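Side-chain contacts in alpha-11 giardin (Giardia intestinalis, PDB 2II2), which binds calcium as a member of the annexin family and probably helps the parasite attach to the intestinal mucosa and remodel its cytoskeleton: residues Leu124-Asp127 against Phe128-Ile132; Ile183-Ala187 against Asp188-Glu192. All blocks are in the same frame, centred on the assembly; numbering follows the deposited sequence.

Contact 1: Leu124-Asp127 against Phe128-Ile132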
# COMPACT_ATOMS: atom_id res chain seq x y z
N LEU A 124 -9.87 15.38 -4.20
CA LEU A 124 -9.21 14.64 -3.13
C LEU A 124 -8.65 15.55 -2.04
O LEU A 124 -8.89 15.34 -0.85
CB LEU A 124 -8.08 13.79 -3.75
CG LEU A 124 -7.36 12.91 -2.72
CD1 LEU A 124 -8.28 11.93 -2.08
CD2 LEU A 124 -6.20 12.15 -3.38
N LEU A 125 -7.91 16.59 -2.45
CA LEU A 125 -7.33 17.51 -1.48
C LEU A 125 -8.40 18.19 -0.64
O LEU A 125 -8.22 18.36 0.56
CB LEU A 125 -6.43 18.55 -2.15
CG LEU A 125 -5.74 19.56 -1.23
CD1 LEU A 125 -4.90 18.91 -0.15
CD2 LEU A 125 -4.91 20.54 -2.07
N GLN A 126 -9.53 18.55 -1.25
CA GLN A 126 -10.60 19.20 -0.49
C GLN A 126 -11.24 18.26 0.54
O GLN A 126 -11.54 18.65 1.68
CB GLN A 126 -11.64 19.79 -1.45
CG GLN A 126 -12.58 20.80 -0.81
CD GLN A 126 -11.87 21.98 -0.17
OE1 GLN A 126 -10.77 22.38 -0.57
NE2 GLN A 126 -12.50 22.57 0.82
N ASP A 127 -11.38 16.99 0.16
CA ASP A 127 -11.85 16.01 1.12
C ASP A 127 -10.84 15.82 2.25
O ASP A 127 -11.24 15.64 3.40
CB ASP A 127 -12.17 14.68 0.43
CG ASP A 127 -13.55 14.68 -0.26
OD1 ASP A 127 -14.30 15.67 -0.14
OD2 ASP A 127 -13.85 13.69 -0.97
N PHE A 128 -9.54 15.85 1.95
CA PHE A 128 -8.53 15.85 3.01
C PHE A 128 -8.66 17.07 3.92
O PHE A 128 -8.63 16.94 5.15
CB PHE A 128 -7.11 15.78 2.44
CG PHE A 128 -6.70 14.40 1.96
CD1 PHE A 128 -7.60 13.34 1.81
CD2 PHE A 128 -5.37 14.19 1.58
CE1 PHE A 128 -7.17 12.10 1.35
CE2 PHE A 128 -4.93 12.97 1.13
CZ PHE A 128 -5.82 11.94 1.00
N VAL A 129 -8.84 18.26 3.33
CA VAL A 129 -9.02 19.48 4.11
C VAL A 129 -10.24 19.35 5.03
O VAL A 129 -10.16 19.70 6.20
CB VAL A 129 -9.14 20.73 3.20
CG1 VAL A 129 -9.63 21.96 4.00
CG2 VAL A 129 -7.80 21.02 2.50
N ASP A 130 -11.35 18.85 4.50
CA ASP A 130 -12.58 18.78 5.28
C ASP A 130 -12.58 17.66 6.33
O ASP A 130 -13.22 17.80 7.38
CB ASP A 130 -13.79 18.60 4.37
CG ASP A 130 -14.31 19.91 3.83
OD1 ASP A 130 -14.44 20.88 4.62
OD2 ASP A 130 -14.61 19.96 2.62
N GLN A 131 -11.86 16.56 6.06
CA GLN A 131 -12.05 15.34 6.84
C GLN A 131 -10.82 14.89 7.64
O GLN A 131 -10.92 13.94 8.41
CB GLN A 131 -12.53 14.19 5.96
CG GLN A 131 -13.88 14.42 5.30
CD GLN A 131 -14.34 13.25 4.45
OE1 GLN A 131 -14.14 12.10 4.81
NE2 GLN A 131 -14.96 13.55 3.32
N ILE A 132 -9.66 15.51 7.39
CA ILE A 132 -8.41 15.16 8.07
C ILE A 132 -7.80 16.39 8.72
O ILE A 132 -7.02 17.10 8.08
CB ILE A 132 -7.37 14.52 7.08
CG1 ILE A 132 -7.99 13.31 6.38
CG2 ILE A 132 -6.13 14.09 7.85
CD1 ILE A 132 -7.06 12.68 5.31
O HOH W 1 -15.22 22.18 1.33
O HOH W 2 -15.00 18.09 0.67
O HOH W 3 -15.96 15.80 2.18

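Contact 2: Ile183-Ala187 against Asp188-Glu192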
# COMPACT_ATOMS: atom_id res chain seq x y z
N ILE A 183 9.00 14.22 2.68
CA ILE A 183 8.15 14.24 1.49
C ILE A 183 8.70 15.07 0.33
O ILE A 183 8.41 14.76 -0.84
CB ILE A 183 6.69 14.71 1.83
CG1 ILE A 183 5.95 13.71 2.71
CG2 ILE A 183 5.91 15.16 0.57
CD1 ILE A 183 5.55 12.47 2.00
N THR A 184 9.48 16.11 0.64
CA THR A 184 10.00 16.98 -0.40
C THR A 184 11.43 16.65 -0.81
O THR A 184 11.99 17.35 -1.65
CB THR A 184 9.95 18.48 0.00
OG1 THR A 184 10.81 18.71 1.13
CG2 THR A 184 8.54 18.94 0.34
N SER A 185 12.03 15.60 -0.25
CA SER A 185 13.40 15.26 -0.61
C SER A 185 13.45 14.57 -1.94
O SER A 185 12.66 13.67 -2.20
CB SER A 185 14.03 14.30 0.41
OG SER A 185 14.19 14.88 1.70
N THR A 186 14.43 14.95 -2.76
CA THR A 186 14.72 14.13 -3.92
C THR A 186 15.35 12.80 -3.48
O THR A 186 15.94 12.71 -2.39
CB THR A 186 15.68 14.83 -4.89
OG1 THR A 186 16.95 14.99 -4.24
CG2 THR A 186 15.14 16.17 -5.35
N ALA A 187 15.27 11.79 -4.33
CA ALA A 187 15.88 10.50 -4.02
C ALA A 187 17.39 10.64 -3.85
O ALA A 187 17.98 10.04 -2.96
CB ALA A 187 15.57 9.45 -5.08
N ASP A 188 18.03 11.43 -4.71
CA ASP A 188 19.48 11.57 -4.63
C ASP A 188 19.89 12.19 -3.30
O ASP A 188 20.80 11.69 -2.63
CB ASP A 188 20.02 12.39 -5.80
CG ASP A 188 20.06 11.63 -7.12
OD1 ASP A 188 19.74 10.43 -7.17
OD2 ASP A 188 20.43 12.26 -8.12
N GLU A 189 19.28 13.32 -2.94
CA GLU A 189 19.64 13.94 -1.68
C GLU A 189 19.24 13.08 -0.49
O GLU A 189 19.98 13.02 0.49
CB GLU A 189 19.00 15.31 -1.54
CG GLU A 189 19.70 16.34 -2.40
CD GLU A 189 19.38 17.81 -2.05
OE1 GLU A 189 18.38 18.05 -1.31
OE2 GLU A 189 20.10 18.70 -2.59
N TYR A 190 18.08 12.43 -0.55
CA TYR A 190 17.66 11.64 0.59
C TYR A 190 18.58 10.45 0.89
O TYR A 190 18.80 10.11 2.05
CB TYR A 190 16.21 11.13 0.44
CG TYR A 190 15.65 10.72 1.78
CD1 TYR A 190 15.25 11.69 2.69
CD2 TYR A 190 15.58 9.39 2.15
CE1 TYR A 190 14.75 11.34 3.95
CE2 TYR A 190 15.06 9.01 3.40
CZ TYR A 190 14.66 10.00 4.31
OH TYR A 190 14.14 9.67 5.56
N LYS A 191 19.12 9.81 -0.15
CA LYS A 191 20.07 8.73 0.08
C LYS A 191 21.24 9.26 0.93
O LYS A 191 21.72 8.58 1.86
CB LYS A 191 20.59 8.22 -1.26
CG LYS A 191 21.44 6.96 -1.16
CD LYS A 191 21.91 6.44 -2.50
CE LYS A 191 22.64 5.12 -2.30
NZ LYS A 191 23.05 4.56 -3.62
N GLU A 192 21.69 10.48 0.61
CA GLU A 192 22.77 11.09 1.36
C GLU A 192 22.36 11.50 2.79
O GLU A 192 23.13 11.33 3.75
CB GLU A 192 23.30 12.29 0.59
CG GLU A 192 23.88 11.88 -0.75
CD GLU A 192 23.96 13.00 -1.79
OE1 GLU A 192 23.63 14.17 -1.46
OE2 GLU A 192 24.35 12.70 -2.95
O HOH W 4 15.77 17.21 -1.56

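Contact 1: Leu124-Asp127 against Phe128-Ile132
Leu124 on Phe128, Gln126 beside Asp130 and Asp127 beside Gln131 are contacts between successive turns of the short helix 124-131, part of the all-helical annexin fold. Leu124, Phe128 and Ile132 turn to the buried side, while Gln126, Asp130 and Gln131 lie at the surface and Asp127, though buried, is reached by water. On the inner side, CD1 of Leu124 approaches CE1 of Phe128 to 3.6 Å, while CG of Leu124 lies over one face of the ring, offset toward its rim. The opposite face carries CD1 of Ile132, 3.6 Å above the plane and likewise off-centre, so the aromatic ring is clasped from both sides by aliphatic branches. Ile84 and Met88 of helix 76-89 and Ile146 of helix 137-147 add to this apolar surface. Backbone bonds hold the spacing, beginning with Phe128 N to Leu124 O at 2.9 Å; the last across the two segments, Gln131 N to Asp127 O, is bent to 130° at the donor hydrogen, just before Ile132 leaves the helical conformation.

With CG anti to its carbonyl carbon (chi1 -80°), the carboxylate of Asp127 is swung back toward the start of the helix, where OD2 bonds to the hydroxyl of Tyr116 and OD1 to ND2 of Asn122. The side chain of Gln131 runs alongside it, pointing the same way, with amide and carboxylate planes 41° apart. Water does the joining on this side. A single water donates to both Asp130 OD2 and Asp127 OD1, bridging two carboxylates that would otherwise probably repel. A second connects Gln126 NE2 with Asp130 OD2. The third donates to Asp127 OD1 and accepts from Gln131 NE2 at 2.7 Å.

Contact 2: Ile183-Ala187 against Asp188-Glu192
Glu189 OE1 is gripped twice: a water that also takes the backbone N-H of Thr186 donates to it at 2.8 Å, and Arg153 N binds it as well. These bonds belong to the N-terminal cap of helix 187-201, where the annexin chain turns out of helix 175-184 into its next helix, with Thr186 at the N-cap position. Its OG1 accepts from Glu189 N at 3.1 Å, with the N-H pointing at the oxygen at 162°. That reach comes from chi1 of 65°, which sets OG1 between the backbone N and the carbonyl carbon. In a capping box the third helical residue would answer by binding the N-H of the cap directly; here Glu189 does it through the water. OE2 of the same carboxylate takes Gly154 N, so both its oxygens have backbone donors in the loop between helices 137-147 and 156-169, which probably fixes how the group is turned.

The regular helical bonds begin at the cap, with Tyr190 N to Thr186 O at 2.8 Å, followed by Lys191 N to Ala187 O. On the buried side, Ser185 lies against Tyr190, whose hydroxyl bonds to His226 ND1. Ser185 OG itself is held by Leu181 O and by NH2 of Arg153, and it meets the tyrosine ring at the edge, near its plane, 3.5 Å from CD1.

Overall arrangement
Contact 1 comes first along the chain and sits within a single helix, 124-131; contact 2 spans the turn between helices 175-184 and 187-201. Helices 137-147 and 156-169 lie between them in sequence. The centres are 27 Å apart and the nearest atoms about 11 Å, so the two never touch, and each lies roughly 20 Å from the centre of the chain. An indirect thread exists: helix 137-147 packs on contact 1 through Ile146 and Arg147, and the loop that follows it supplies Arg150, Pro152, Arg153 and Gly154 to contact 2. Both are away from the calcium-binding residues Ile60 and Glu66, and belong to the helical framework.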